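Long-range contacts in putative citrate lyase (PDB 3QQW), which is probably a magnesium-dependent lyase of the HpcH/HpaI aldolase and citrate lyase family, perhaps cleaving (S)-citramalyl-CoA: residues L41-G46 with N80-A85; E66-V71 with D102-G107; I220-N225 with G248-W253; E234-D239 with P257-P262. All blocks are in the same frame, centred on the assembly; numbering follows the deposited sequence.

Contact 1: residues L41-G46 with N80-A85; sequences LQVEYG and NVHGRA
Gln42, in the last turn of helix 32-45, carries the one direct hydrogen bond between the two segments. Its NE2 donates to Arg84 O at 3.1 Å, with an almost straight N-H (168°). The oxygen lies close to the Gln42 amide plane, but NE2 stands above the Arg84 carbonyl plane. Gln42 OE1 is 2.6 Å from water 1, which also bonds Asn80 OD1 and accepts from Arg84 N. Water 2 accepts from His82 N and makes a long, weak bond to Gln42 OE1. The His82 ring turns an edge to the helix, near Val43 CA. Water 3 lies in the plane of that ring, 2.7 Å from His82 NE2, and donates to Val43 O at 2.8 Å. Val43 CG2 meets Val81 CG2 at 3.8 Å, the side chains crossing at about a right angle. With the Gln42 chain extended, NE2 also bonds Phe49 O, so two carbonyls fix the flip of the amide. Asn80 is held through ND2 to Ile75 O, and Arg84 NE forms a salt bridge to Asp50. The contact joins the end of helix 32-45 to the loop leading into strand 85-88, beside strand 49-54, where Arg84 makes a backbone bond to Val51.

Contact 2: residues E66-V71 with D102-G107; sequences EHAEMV and DIIVNG
Asp102 O is the best-held polar atom here, gripped by two bonds from one residue. Asn106 N donates to Asp102 O at 3.1 Å as part of the regular helix. Asn106 ND2 adds a weak, bent bond to Asp102 O at 2.8 Å. Both bonds stay inside helix 97-107, and no hydrogen bond crosses to helix 64-76. The carboxylate of Asp102 turns elsewhere, with OD1 bonded to Tyr132 OH.

Between the helices the contact is apolar. The two helices run nearly parallel, at 19°, and their axes come within 8.3 Å. Small Ala68 suits this close spacing. Ile103 packs on it with both branches. Its CG2 is anti to the backbone N, with CG1 beside that N (chi1 -64°). CG2 therefore presses on the backbone, 3.5 Å from Ala68 C and equally near Glu69 N. Ile103 CD1 reaches along to Ala68 CB at 4.0 Å. Glu69 adds only its aliphatic part, with CG 3.8 Å from Ile103 CG2. Its OE2 forms a salt bridge to Arg65 of its own helix.

One step deeper, Ile104 CD1 meets Val71 CG1 at 3.9 Å, the two chains crossing obliquely. Both side chains also touch Ala87 of strand 85-88.

These are successive helices on the outside of a (beta/alpha)8 barrel. The Ile104 side chain is about 8 Å from that of Arg88, a predicted substrate-binding residue. Cohesion between the helices rests on branched aliphatic packing, while the carboxylates of Glu69 and Asp102 find their partners in Arg65 and Tyr132.

Contact 3: residues I220-N225 with G248-W253; sequences IVPAHN and GFLRMW
His224 leaves strand 221-224 with CG anti to the backbone N (chi1 -164°), so its side chain runs alongside Met252 and across the Phe249 ring. CB makes a CH-pi contact over the Phe249 face, 4.0 Å from the ring centroid. CD2 stands above the centre of the same face, 3.6 Å from Phe249 CE2. The rings form a T-shaped pair at 72°, the imidazole giving its edge. On the imidazole's other side, ND1 lies 3.7 Å from Met252 SE, a selenomethionine atom also at the ring edge. At the tip, NE2 hydrogen-bonds Lys208 NZ.

Strands 221-224 and 251-254 are parallel neighbours, the seventh and last strands of the (beta/alpha)8 barrel. With helix 233-247 they make a beta-alpha-beta unit. His224 N donates to Arg251 O at 2.8 Å, and Trp253 N to His224 O at 3.0 Å. Leu250 N donates almost straight to Pro222 O at 3.0 Å.

On the opposite face of the sheet Ala223 CB packs against Arg251 CB at 3.8 Å. The extended Arg251 chain carries its guanidinium on to salt bridges with Glu26 and Asp50. Trp253 bonds Asp174 through NE1, and its side chain lies about 3 Å from that of Arg88, predicted to bind substrate.

Contact 4: residues E234-D239 with P257-P262; sequences EVIASD and PAQIQP
The last strand of the barrel, 251-254, is flanked along the chain by two helices, and this contact joins them. Helix 233-247 comes before the strand; helix 260-267 comes after it. The meeting is a small apolar patch with no hydrogen bond across it.

Ile236 carries most of the contact. Its CG1 is anti to the carbonyl carbon (chi1 -54°), so both branches point at Gln259 and Pro262. CD1 lies 3.8 Å from Gln259 CG, the two chains crossing at about a right angle. CG2 touches the backbone and the ring beyond it, at 3.8 Å from Gln259 O and 4.0 Å from Pro262 CB.

In a (beta/alpha)8 barrel such as this one the helices form a layer outside the strands. Here Gln259 links the layer to the strand, because its side chain also touches Ser254. The amide of Gln259 is well held. NE2 donates to Cys227 O and Asn229 O, while OE1 accepts from Ile255 N and, weakly, from Tyr256 N. With its amide pinned at these loops, the aliphatic part of Gln259 is left to pack against Ile236.

Pro262 completes the patch. Its CB sits 4.0 Å from Ala237 N and 4.4 Å from Ala237 CB. The CA atoms of Ala237 and Pro262 are 4.9 Å apart, the nearest CA pair of the two segments.

Contact 3 is core, and contact 2 is also buried, but in the outer helix layer. Contact 4 is partly buried, and contact 1 lies at the surface. The chemistry follows: water and an amide at contact 1, aliphatic packing alone across contacts 2 and 4, and strand bonds with aromatic pairing at contact 3. Contact 4 uses helix 233-247, which joins the two strands of contact 3 in the chain; the two contacts touch where Met252 CE meets Asp239 CB at 4.0 Å. Contacts 1 and 4 meet through Leu41 and Tyr45, which pack on Ile260. Contact 2 stands apart, touching none of the others, although its segments alternate in sequence with those of contact 1.

Contact 1: residues L41-G46 with N80-A85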
loop_
_atom_site.group_PDB
_atom_site.type_symbol
_atom_site.label_atom_id
_atom_site.label_comp_id
_atom_site.label_asym_id
_atom_site.label_seq_id
_atom_site.Cartn_x
_atom_site.Cartn_y
_atom_site.Cartn_z
ATOM N N LEU C 41 19.894 11.090 -33.365
ATOM C CA LEU C 41 20.650 10.536 -32.260
ATOM C C LEU C 41 20.319 9.041 -32.112
ATOM O O LEU C 41 21.205 8.275 -31.720
ATOM C CB LEU C 41 20.352 11.339 -30.995
ATOM C CG LEU C 41 21.270 11.128 -29.800
ATOM C CD1 LEU C 41 22.693 11.568 -30.106
ATOM C CD2 LEU C 41 20.701 11.801 -28.560
ATOM N N GLN C 42 19.066 8.607 -32.514
ATOM C CA GLN C 42 18.673 7.192 -32.541
ATOM C C GLN C 42 19.485 6.459 -33.611
ATOM O O GLN C 42 19.787 5.278 -33.460
ATOM C CB GLN C 42 17.184 7.028 -32.825
ATOM C CG GLN C 42 16.279 7.371 -31.655
ATOM C CD GLN C 42 14.806 7.189 -31.968
ATOM O OE1 GLN C 42 14.252 7.730 -32.946
ATOM N NE2 GLN C 42 14.114 6.529 -31.053
ATOM N N VAL C 43 19.856 7.174 -34.690
ATOM C CA VAL C 43 20.645 6.601 -35.773
ATOM C C VAL C 43 22.078 6.429 -35.269
ATOM O O VAL C 43 22.701 5.399 -35.524
ATOM C CB VAL C 43 20.543 7.462 -37.062
ATOM C CG1 VAL C 43 21.436 6.917 -38.148
ATOM C CG2 VAL C 43 19.099 7.515 -37.552
ATOM N N GLU C 44 22.564 7.420 -34.503
ATOM C CA GLU C 44 23.913 7.437 -33.944
ATOM C C GLU C 44 24.096 6.378 -32.841
ATOM O O GLU C 44 25.072 5.650 -32.855
ATOM C CB GLU C 44 24.211 8.839 -33.386
ATOM C CG GLU C 44 25.669 9.075 -33.002
ATOM C CD GLU C 44 25.966 10.330 -32.207
ATOM O OE1 GLU C 44 25.377 11.389 -32.520
ATOM O OE2 GLU C 44 26.836 10.270 -31.308
ATOM N N TYR C 45 23.171 6.322 -31.895
ATOM C CA TYR C 45 23.215 5.450 -30.730
ATOM C C TYR C 45 22.619 4.072 -30.958
ATOM O O TYR C 45 22.954 3.132 -30.239
ATOM C CB TYR C 45 22.400 6.089 -29.583
ATOM C CG TYR C 45 23.010 7.234 -28.793
ATOM C CD1 TYR C 45 24.255 7.763 -29.125
ATOM C CD2 TYR C 45 22.332 7.785 -27.698
ATOM C CE1 TYR C 45 24.812 8.816 -28.386
ATOM C CE2 TYR C 45 22.887 8.817 -26.942
ATOM C CZ TYR C 45 24.125 9.328 -27.284
ATOM O OH TYR C 45 24.618 10.359 -26.519
ATOM N N GLY C 46 21.681 3.994 -31.881
ATOM C CA GLY C 46 20.870 2.810 -32.124
ATOM C C GLY C 46 19.571 3.043 -31.379
ATOM O O GLY C 46 19.532 3.930 -30.505
ATOM N N ASN C 80 12.746 9.680 -39.603
ATOM C CA ASN C 80 12.379 8.723 -38.578
ATOM C C ASN C 80 12.778 7.361 -39.113
ATOM O O ASN C 80 11.974 6.666 -39.733
ATOM C CB ASN C 80 10.883 8.837 -38.210
ATOM C CG ASN C 80 10.403 7.787 -37.254
ATOM O OD1 ASN C 80 11.202 7.072 -36.656
ATOM N ND2 ASN C 80 9.085 7.617 -37.144
ATOM N N VAL C 81 14.043 7.000 -38.894
ATOM C CA VAL C 81 14.645 5.777 -39.404
ATOM C C VAL C 81 14.195 4.529 -38.628
ATOM O O VAL C 81 13.829 3.536 -39.241
ATOM C CB VAL C 81 16.193 5.907 -39.416
ATOM C CG1 VAL C 81 16.849 4.596 -39.829
ATOM C CG2 VAL C 81 16.635 7.040 -40.340
ATOM N N HIS C 82 14.251 4.562 -37.307
ATOM C CA HIS C 82 13.980 3.383 -36.491
ATOM C C HIS C 82 12.512 3.165 -36.134
ATOM O O HIS C 82 12.192 2.092 -35.629
ATOM C CB HIS C 82 14.844 3.406 -35.218
ATOM C CG HIS C 82 16.293 3.198 -35.534
ATOM N ND1 HIS C 82 16.773 1.970 -35.963
ATOM C CD2 HIS C 82 17.315 4.083 -35.536
ATOM C CE1 HIS C 82 18.067 2.145 -36.182
ATOM N NE2 HIS C 82 18.433 3.397 -35.954
ATOM N N GLY C 83 11.639 4.128 -36.435
ATOM C CA GLY C 83 10.209 4.011 -36.172
ATOM C C GLY C 83 9.909 3.905 -34.695
ATOM O O GLY C 83 8.931 3.272 -34.304
ATOM N N ARG C 84 10.747 4.549 -33.876
ATOM C CA ARG C 84 10.693 4.508 -32.407
ATOM C C ARG C 84 10.416 5.886 -31.868
ATOM O O ARG C 84 11.004 6.334 -30.865
ATOM C CB ARG C 84 12.009 3.900 -31.822
ATOM C CG ARG C 84 12.100 2.351 -31.950
ATOM C CD ARG C 84 10.824 1.553 -31.620
ATOM N NE ARG C 84 10.223 1.913 -30.319
ATOM C CZ ARG C 84 8.966 1.638 -29.965
ATOM N NH1 ARG C 84 8.161 0.994 -30.795
ATOM N NH2 ARG C 84 8.501 2.022 -28.780
ATOM N N ALA C 85 9.474 6.535 -32.535
ATOM C CA ALA C 85 9.004 7.873 -32.252
ATOM C C ALA C 85 7.491 7.839 -31.993
ATOM O O ALA C 85 6.711 7.448 -32.863
ATOM C CB ALA C 85 9.337 8.783 -33.426
HETATM O O HOH W 1 12.675 6.479 -34.583
HETATM O O HOH W 2 15.408 7.090 -36.097
HETATM O O HOH W 3 21.090 3.217 -36.379
#

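Contact 2: residues E66-V71 with D102-G107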
loop_
_atom_site.group_PDB
_atom_site.type_symbol
_atom_site.label_atom_id
_atom_site.label_comp_id
_atom_site.label_asym_id
_atom_site.label_seq_id
_atom_site.Cartn_x
_atom_site.Cartn_y
_atom_site.Cartn_z
ATOM N N GLU C 66 -1.385 22.916 -35.800
ATOM C CA GLU C 66 -0.112 23.156 -36.459
ATOM C C GLU C 66 1.020 22.273 -35.870
ATOM O O GLU C 66 1.813 21.699 -36.630
ATOM C CB GLU C 66 0.233 24.645 -36.332
ATOM C CG GLU C 66 1.489 25.088 -37.067
ATOM C CD GLU C 66 1.975 26.495 -36.762
ATOM O OE1 GLU C 66 1.176 27.319 -36.256
ATOM O OE2 GLU C 66 3.165 26.771 -37.044
ATOM N N HIS C 67 1.078 22.165 -34.534
ATOM C CA HIS C 67 2.078 21.384 -33.821
ATOM C C HIS C 67 1.878 19.902 -34.033
ATOM O O HIS C 67 2.872 19.197 -34.264
ATOM C CB HIS C 67 2.064 21.708 -32.339
ATOM C CG HIS C 67 3.315 21.273 -31.657
ATOM N ND1 HIS C 67 3.454 19.985 -31.137
ATOM C CD2 HIS C 67 4.450 21.967 -31.420
ATOM C CE1 HIS C 67 4.669 19.941 -30.626
ATOM N NE2 HIS C 67 5.293 21.118 -30.745
ATOM N N ALA C 68 0.606 19.416 -33.972
ATOM C CA ALA C 68 0.304 17.983 -34.217
ATOM C C ALA C 68 0.622 17.610 -35.691
ATOM O O ALA C 68 1.158 16.538 -35.946
ATOM C CB ALA C 68 -1.147 17.665 -33.872
ATOM N N GLU C 69 0.376 18.528 -36.632
ATOM C CA GLU C 69 0.693 18.339 -38.050
ATOM C C GLU C 69 2.186 18.182 -38.268
ATOM O O GLU C 69 2.605 17.357 -39.083
ATOM C CB GLU C 69 0.164 19.514 -38.888
ATOM C CG GLU C 69 -1.323 19.388 -39.183
ATOM C CD GLU C 69 -2.000 20.608 -39.765
ATOM O OE1 GLU C 69 -1.327 21.650 -39.922
ATOM O OE2 GLU C 69 -3.217 20.526 -40.046
HETATM N N MSE C 70 2.990 18.978 -37.537
HETATM C CA MSE C 70 4.450 18.903 -37.625
HETATM C C MSE C 70 4.882 17.544 -37.040
HETATM O O MSE C 70 5.676 16.848 -37.665
HETATM C CB MSE C 70 5.094 20.109 -36.879
HETATM C CG MSE C 70 6.607 20.044 -36.758
HETATM SE SE MSE C 70 7.177 18.892 -35.292
HETATM C CE MSE C 70 6.865 20.110 -33.704
ATOM N N VAL C 71 4.300 17.144 -35.880
ATOM C CA VAL C 71 4.642 15.884 -35.199
ATOM C C VAL C 71 4.353 14.708 -36.159
ATOM O O VAL C 71 5.260 13.929 -36.443
ATOM C CB VAL C 71 3.904 15.762 -33.828
ATOM C CG1 VAL C 71 3.871 14.323 -33.302
ATOM C CG2 VAL C 71 4.504 16.703 -32.793
ATOM N N ASP C 102 -6.521 12.393 -34.164
ATOM C CA ASP C 102 -6.886 12.426 -35.587
ATOM C C ASP C 102 -5.684 12.758 -36.472
ATOM O O ASP C 102 -5.344 11.984 -37.360
ATOM C CB ASP C 102 -7.988 13.457 -35.849
ATOM C CG ASP C 102 -9.290 13.223 -35.133
ATOM O OD1 ASP C 102 -9.494 12.091 -34.625
ATOM O OD2 ASP C 102 -10.105 14.181 -35.057
ATOM N N ILE C 103 -5.007 13.876 -36.188
ATOM C CA ILE C 103 -3.876 14.358 -36.986
ATOM C C ILE C 103 -2.681 13.397 -36.946
ATOM O O ILE C 103 -2.143 13.067 -38.001
ATOM C CB ILE C 103 -3.455 15.802 -36.558
ATOM C CG1 ILE C 103 -4.595 16.825 -36.841
ATOM C CG2 ILE C 103 -2.168 16.218 -37.258
ATOM C CD1 ILE C 103 -4.393 18.166 -36.127
ATOM N N ILE C 104 -2.265 12.972 -35.740
ATOM C CA ILE C 104 -1.086 12.124 -35.594
ATOM C C ILE C 104 -1.337 10.693 -36.117
ATOM O O ILE C 104 -0.525 10.200 -36.882
ATOM C CB ILE C 104 -0.519 12.158 -34.152
ATOM C CG1 ILE C 104 -0.068 13.600 -33.815
ATOM C CG2 ILE C 104 0.665 11.171 -33.993
ATOM C CD1 ILE C 104 0.096 13.908 -32.331
ATOM N N VAL C 105 -2.444 10.058 -35.770
ATOM C CA VAL C 105 -2.677 8.693 -36.228
ATOM C C VAL C 105 -2.842 8.661 -37.752
ATOM O O VAL C 105 -2.150 7.868 -38.401
ATOM C CB VAL C 105 -3.836 7.977 -35.482
ATOM C CG1 VAL C 105 -4.126 6.614 -36.117
ATOM C CG2 VAL C 105 -3.507 7.804 -33.990
ATOM N N ASN C 106 -3.661 9.566 -38.322
ATOM C CA ASN C 106 -3.866 9.587 -39.766
ATOM C C ASN C 106 -2.625 10.042 -40.527
ATOM O O ASN C 106 -2.441 9.644 -41.690
ATOM C CB ASN C 106 -5.068 10.441 -40.144
ATOM C CG ASN C 106 -6.372 9.839 -39.686
ATOM O OD1 ASN C 106 -6.687 8.688 -39.983
ATOM N ND2 ASN C 106 -7.163 10.607 -38.951
ATOM N N GLY C 107 -1.759 10.784 -39.840
ATOM C CA GLY C 107 -0.582 11.358 -40.455
ATOM C C GLY C 107 0.718 10.606 -40.338
ATOM O O GLY C 107 1.595 10.794 -41.182
#

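Contact 3: residues I220-N225 with G248-W253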
loop_
_atom_site.group_PDB
_atom_site.type_symbol
_atom_site.label_atom_id
_atom_site.label_comp_id
_atom_site.label_asym_id
_atom_site.label_seq_id
_atom_site.Cartn_x
_atom_site.Cartn_y
_atom_site.Cartn_z
ATOM N N ILE C 220 2.849 -4.863 -18.065
ATOM C CA ILE C 220 3.072 -3.499 -18.532
ATOM C C ILE C 220 4.399 -3.032 -17.970
ATOM O O ILE C 220 4.739 -3.365 -16.839
ATOM C CB ILE C 220 1.880 -2.566 -18.131
ATOM C CG1 ILE C 220 0.584 -2.983 -18.884
ATOM C CG2 ILE C 220 2.186 -1.106 -18.377
ATOM C CD1 ILE C 220 -0.658 -2.454 -18.271
ATOM N N VAL C 221 5.146 -2.273 -18.768
ATOM C CA VAL C 221 6.414 -1.707 -18.361
ATOM C C VAL C 221 6.160 -0.472 -17.455
ATOM O O VAL C 221 5.495 0.483 -17.883
ATOM C CB VAL C 221 7.298 -1.349 -19.600
ATOM C CG1 VAL C 221 8.477 -0.461 -19.214
ATOM C CG2 VAL C 221 7.776 -2.610 -20.305
ATOM N N PRO C 222 6.710 -0.445 -16.218
ATOM C CA PRO C 222 6.585 0.780 -15.406
ATOM C C PRO C 222 7.737 1.741 -15.750
ATOM O O PRO C 222 8.891 1.329 -15.748
ATOM C CB PRO C 222 6.643 0.259 -13.965
ATOM C CG PRO C 222 7.266 -1.149 -14.069
ATOM C CD PRO C 222 7.497 -1.479 -15.518
ATOM N N ALA C 223 7.421 3.014 -16.085
ATOM C CA ALA C 223 8.434 4.002 -16.434
ATOM C C ALA C 223 8.529 5.107 -15.396
ATOM O O ALA C 223 7.523 5.559 -14.828
ATOM C CB ALA C 223 8.174 4.583 -17.801
ATOM N N HIS C 224 9.789 5.478 -15.098
ATOM C CA HIS C 224 10.112 6.468 -14.087
ATOM C C HIS C 224 10.190 7.871 -14.677
ATOM O O HIS C 224 10.504 8.033 -15.845
ATOM C CB HIS C 224 11.430 6.088 -13.412
ATOM C CG HIS C 224 11.676 6.815 -12.119
ATOM N ND1 HIS C 224 12.675 7.760 -12.004
ATOM C CD2 HIS C 224 11.045 6.701 -10.925
ATOM C CE1 HIS C 224 12.594 8.214 -10.763
ATOM N NE2 HIS C 224 11.635 7.605 -10.078
ATOM N N ASN C 225 9.880 8.885 -13.855
ATOM C CA ASN C 225 9.964 10.324 -14.167
ATOM C C ASN C 225 11.435 10.713 -14.414
ATOM O O ASN C 225 12.338 9.966 -14.042
ATOM C CB ASN C 225 9.370 11.158 -13.015
ATOM C CG ASN C 225 9.822 10.674 -11.657
ATOM O OD1 ASN C 225 9.400 9.617 -11.189
ATOM N ND2 ASN C 225 10.713 11.409 -11.015
ATOM N N GLY C 248 11.548 -1.188 -9.031
ATOM C CA GLY C 248 11.168 -2.078 -10.123
ATOM C C GLY C 248 10.776 -1.406 -11.431
ATOM O O GLY C 248 10.068 -2.009 -12.246
ATOM N N PHE C 249 11.240 -0.145 -11.642
ATOM C CA PHE C 249 11.027 0.580 -12.896
ATOM C C PHE C 249 11.952 -0.020 -13.936
ATOM O O PHE C 249 13.050 -0.462 -13.585
ATOM C CB PHE C 249 11.275 2.079 -12.728
ATOM C CG PHE C 249 10.198 2.787 -11.944
ATOM C CD1 PHE C 249 9.087 3.315 -12.583
ATOM C CD2 PHE C 249 10.318 2.970 -10.577
ATOM C CE1 PHE C 249 8.120 4.036 -11.871
ATOM C CE2 PHE C 249 9.340 3.671 -9.863
ATOM C CZ PHE C 249 8.247 4.199 -10.511
ATOM N N LEU C 250 11.493 -0.097 -15.204
ATOM C CA LEU C 250 12.235 -0.739 -16.284
ATOM C C LEU C 250 12.491 0.219 -17.432
ATOM O O LEU C 250 13.036 -0.152 -18.491
ATOM C CB LEU C 250 11.387 -1.936 -16.757
ATOM C CG LEU C 250 11.264 -3.110 -15.785
ATOM C CD1 LEU C 250 10.315 -4.146 -16.323
ATOM C CD2 LEU C 250 12.621 -3.732 -15.516
ATOM N N ARG C 251 12.075 1.461 -17.225
ATOM C CA ARG C 251 12.197 2.539 -18.196
ATOM C C ARG C 251 12.236 3.859 -17.440
ATOM O O ARG C 251 11.793 3.934 -16.293
ATOM C CB ARG C 251 11.011 2.474 -19.159
ATOM C CG ARG C 251 11.046 3.366 -20.378
ATOM C CD ARG C 251 9.979 2.795 -21.288
ATOM N NE ARG C 251 9.530 3.697 -22.338
ATOM C CZ ARG C 251 9.808 3.536 -23.623
ATOM N NH1 ARG C 251 10.592 2.547 -24.016
ATOM N NH2 ARG C 251 9.297 4.355 -24.526
HETATM N N MSE C 252 12.780 4.902 -18.084
HETATM C CA MSE C 252 12.843 6.229 -17.510
HETATM C C MSE C 252 12.869 7.254 -18.593
HETATM O O MSE C 252 13.567 7.084 -19.593
HETATM C CB MSE C 252 14.085 6.371 -16.625
HETATM C CG MSE C 252 14.036 7.581 -15.733
HETATM SE SE MSE C 252 15.458 7.481 -14.474
HETATM C CE MSE C 252 15.750 9.387 -14.203
ATOM N N TRP C 253 12.177 8.363 -18.351
ATOM C CA TRP C 253 12.130 9.499 -19.258
ATOM C C TRP C 253 13.444 10.270 -19.267
ATOM O O TRP C 253 14.151 10.337 -18.264
ATOM C CB TRP C 253 10.994 10.437 -18.853
ATOM C CG TRP C 253 9.612 9.958 -19.182
ATOM C CD1 TRP C 253 9.229 8.689 -19.508
ATOM C CD2 TRP C 253 8.420 10.754 -19.199
ATOM N NE1 TRP C 253 7.878 8.648 -19.752
ATOM C CE2 TRP C 253 7.355 9.906 -19.583
ATOM C CE3 TRP C 253 8.160 12.129 -19.008
ATOM C CZ2 TRP C 253 6.034 10.370 -19.720
ATOM C CZ3 TRP C 253 6.855 12.588 -19.161
ATOM C CH2 TRP C 253 5.805 11.710 -19.479
#

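Contact 4: residues E234-D239 with P257-P262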
loop_
_atom_site.group_PDB
_atom_site.type_symbol
_atom_site.label_atom_id
_atom_site.label_comp_id
_atom_site.label_asym_id
_atom_site.label_seq_id
_atom_site.Cartn_x
_atom_site.Cartn_y
_atom_site.Cartn_z
ATOM N N GLU C 234 26.546 10.893 -13.204
ATOM C CA GLU C 234 26.523 10.168 -11.932
ATOM C C GLU C 234 25.187 10.327 -11.187
ATOM O O GLU C 234 24.721 9.353 -10.589
ATOM C CB GLU C 234 27.684 10.593 -11.033
ATOM C CG GLU C 234 29.010 9.988 -11.456
ATOM C CD GLU C 234 30.165 10.198 -10.497
ATOM O OE1 GLU C 234 30.492 11.370 -10.195
ATOM O OE2 GLU C 234 30.774 9.185 -10.082
ATOM N N VAL C 235 24.584 11.539 -11.232
ATOM C CA VAL C 235 23.308 11.867 -10.587
ATOM C C VAL C 235 22.154 11.205 -11.368
ATOM O O VAL C 235 21.214 10.675 -10.746
ATOM C CB VAL C 235 23.105 13.402 -10.445
ATOM C CG1 VAL C 235 21.746 13.730 -9.830
ATOM C CG2 VAL C 235 24.218 14.028 -9.618
ATOM N N ILE C 236 22.238 11.233 -12.720
ATOM C CA ILE C 236 21.239 10.631 -13.601
ATOM C C ILE C 236 21.256 9.097 -13.376
ATOM O O ILE C 236 20.192 8.497 -13.113
ATOM C CB ILE C 236 21.422 11.027 -15.104
ATOM C CG1 ILE C 236 21.467 12.557 -15.283
ATOM C CG2 ILE C 236 20.308 10.404 -15.970
ATOM C CD1 ILE C 236 22.273 13.064 -16.492
ATOM N N ALA C 237 22.474 8.488 -13.406
ATOM C CA ALA C 237 22.662 7.053 -13.198
ATOM C C ALA C 237 22.114 6.619 -11.835
ATOM O O ALA C 237 21.435 5.586 -11.748
ATOM C CB ALA C 237 24.118 6.698 -13.310
ATOM N N SER C 238 22.360 7.438 -10.793
ATOM C CA SER C 238 21.902 7.183 -9.430
ATOM C C SER C 238 20.364 7.104 -9.358
ATOM O O SER C 238 19.848 6.164 -8.761
ATOM C CB SER C 238 22.438 8.243 -8.469
ATOM O OG SER C 238 21.914 8.003 -7.171
ATOM N N ASP C 239 19.654 8.052 -9.990
ATOM C CA ASP C 239 18.188 8.060 -10.054
ATOM C C ASP C 239 17.658 6.833 -10.810
ATOM O O ASP C 239 16.760 6.151 -10.311
ATOM C CB ASP C 239 17.672 9.349 -10.715
ATOM C CG ASP C 239 17.589 10.548 -9.786
ATOM O OD1 ASP C 239 18.128 10.469 -8.653
ATOM O OD2 ASP C 239 16.990 11.566 -10.187
ATOM N N PRO C 257 19.668 15.171 -23.960
ATOM C CA PRO C 257 20.398 14.036 -24.551
ATOM C C PRO C 257 21.476 13.406 -23.666
ATOM O O PRO C 257 21.722 12.206 -23.776
ATOM C CB PRO C 257 21.024 14.645 -25.805
ATOM C CG PRO C 257 20.057 15.713 -26.202
ATOM C CD PRO C 257 19.639 16.320 -24.891
ATOM N N ALA C 258 22.100 14.189 -22.789
ATOM C CA ALA C 258 23.153 13.710 -21.898
ATOM C C ALA C 258 22.612 12.679 -20.878
ATOM O O ALA C 258 23.400 11.955 -20.283
ATOM C CB ALA C 258 23.797 14.889 -21.188
ATOM N N GLN C 259 21.280 12.596 -20.699
ATOM C CA GLN C 259 20.626 11.661 -19.759
ATOM C C GLN C 259 20.434 10.255 -20.339
ATOM O O GLN C 259 20.306 9.311 -19.566
ATOM C CB GLN C 259 19.248 12.184 -19.310
ATOM C CG GLN C 259 19.270 13.573 -18.710
ATOM C CD GLN C 259 17.966 14.005 -18.126
ATOM O OE1 GLN C 259 16.909 13.858 -18.722
ATOM N NE2 GLN C 259 18.023 14.627 -16.963
ATOM N N ILE C 260 20.427 10.114 -21.687
ATOM C CA ILE C 260 20.143 8.864 -22.398
ATOM C C ILE C 260 21.107 7.730 -22.005
ATOM O O ILE C 260 20.634 6.735 -21.439
ATOM C CB ILE C 260 20.055 9.061 -23.936
ATOM C CG1 ILE C 260 18.906 10.045 -24.271
ATOM C CG2 ILE C 260 19.887 7.696 -24.671
ATOM C CD1 ILE C 260 18.843 10.544 -25.671
ATOM N N GLN C 261 22.413 7.859 -22.311
ATOM C CA GLN C 261 23.379 6.815 -22.010
ATOM C C GLN C 261 23.385 6.455 -20.505
ATOM O O GLN C 261 23.250 5.262 -20.235
ATOM C CB GLN C 261 24.776 7.166 -22.535
ATOM C CG GLN C 261 25.417 6.027 -23.343
ATOM C CD GLN C 261 24.732 5.741 -24.661
ATOM O OE1 GLN C 261 24.711 6.570 -25.567
ATOM N NE2 GLN C 261 24.170 4.556 -24.783
ATOM N N PRO C 262 23.406 7.396 -19.518
ATOM C CA PRO C 262 23.344 6.970 -18.095
ATOM C C PRO C 262 22.074 6.167 -17.755
ATOM O O PRO C 262 22.166 5.209 -16.990
ATOM C CB PRO C 262 23.369 8.289 -17.315
ATOM C CG PRO C 262 23.984 9.262 -18.237
ATOM C CD PRO C 262 23.575 8.861 -19.619
#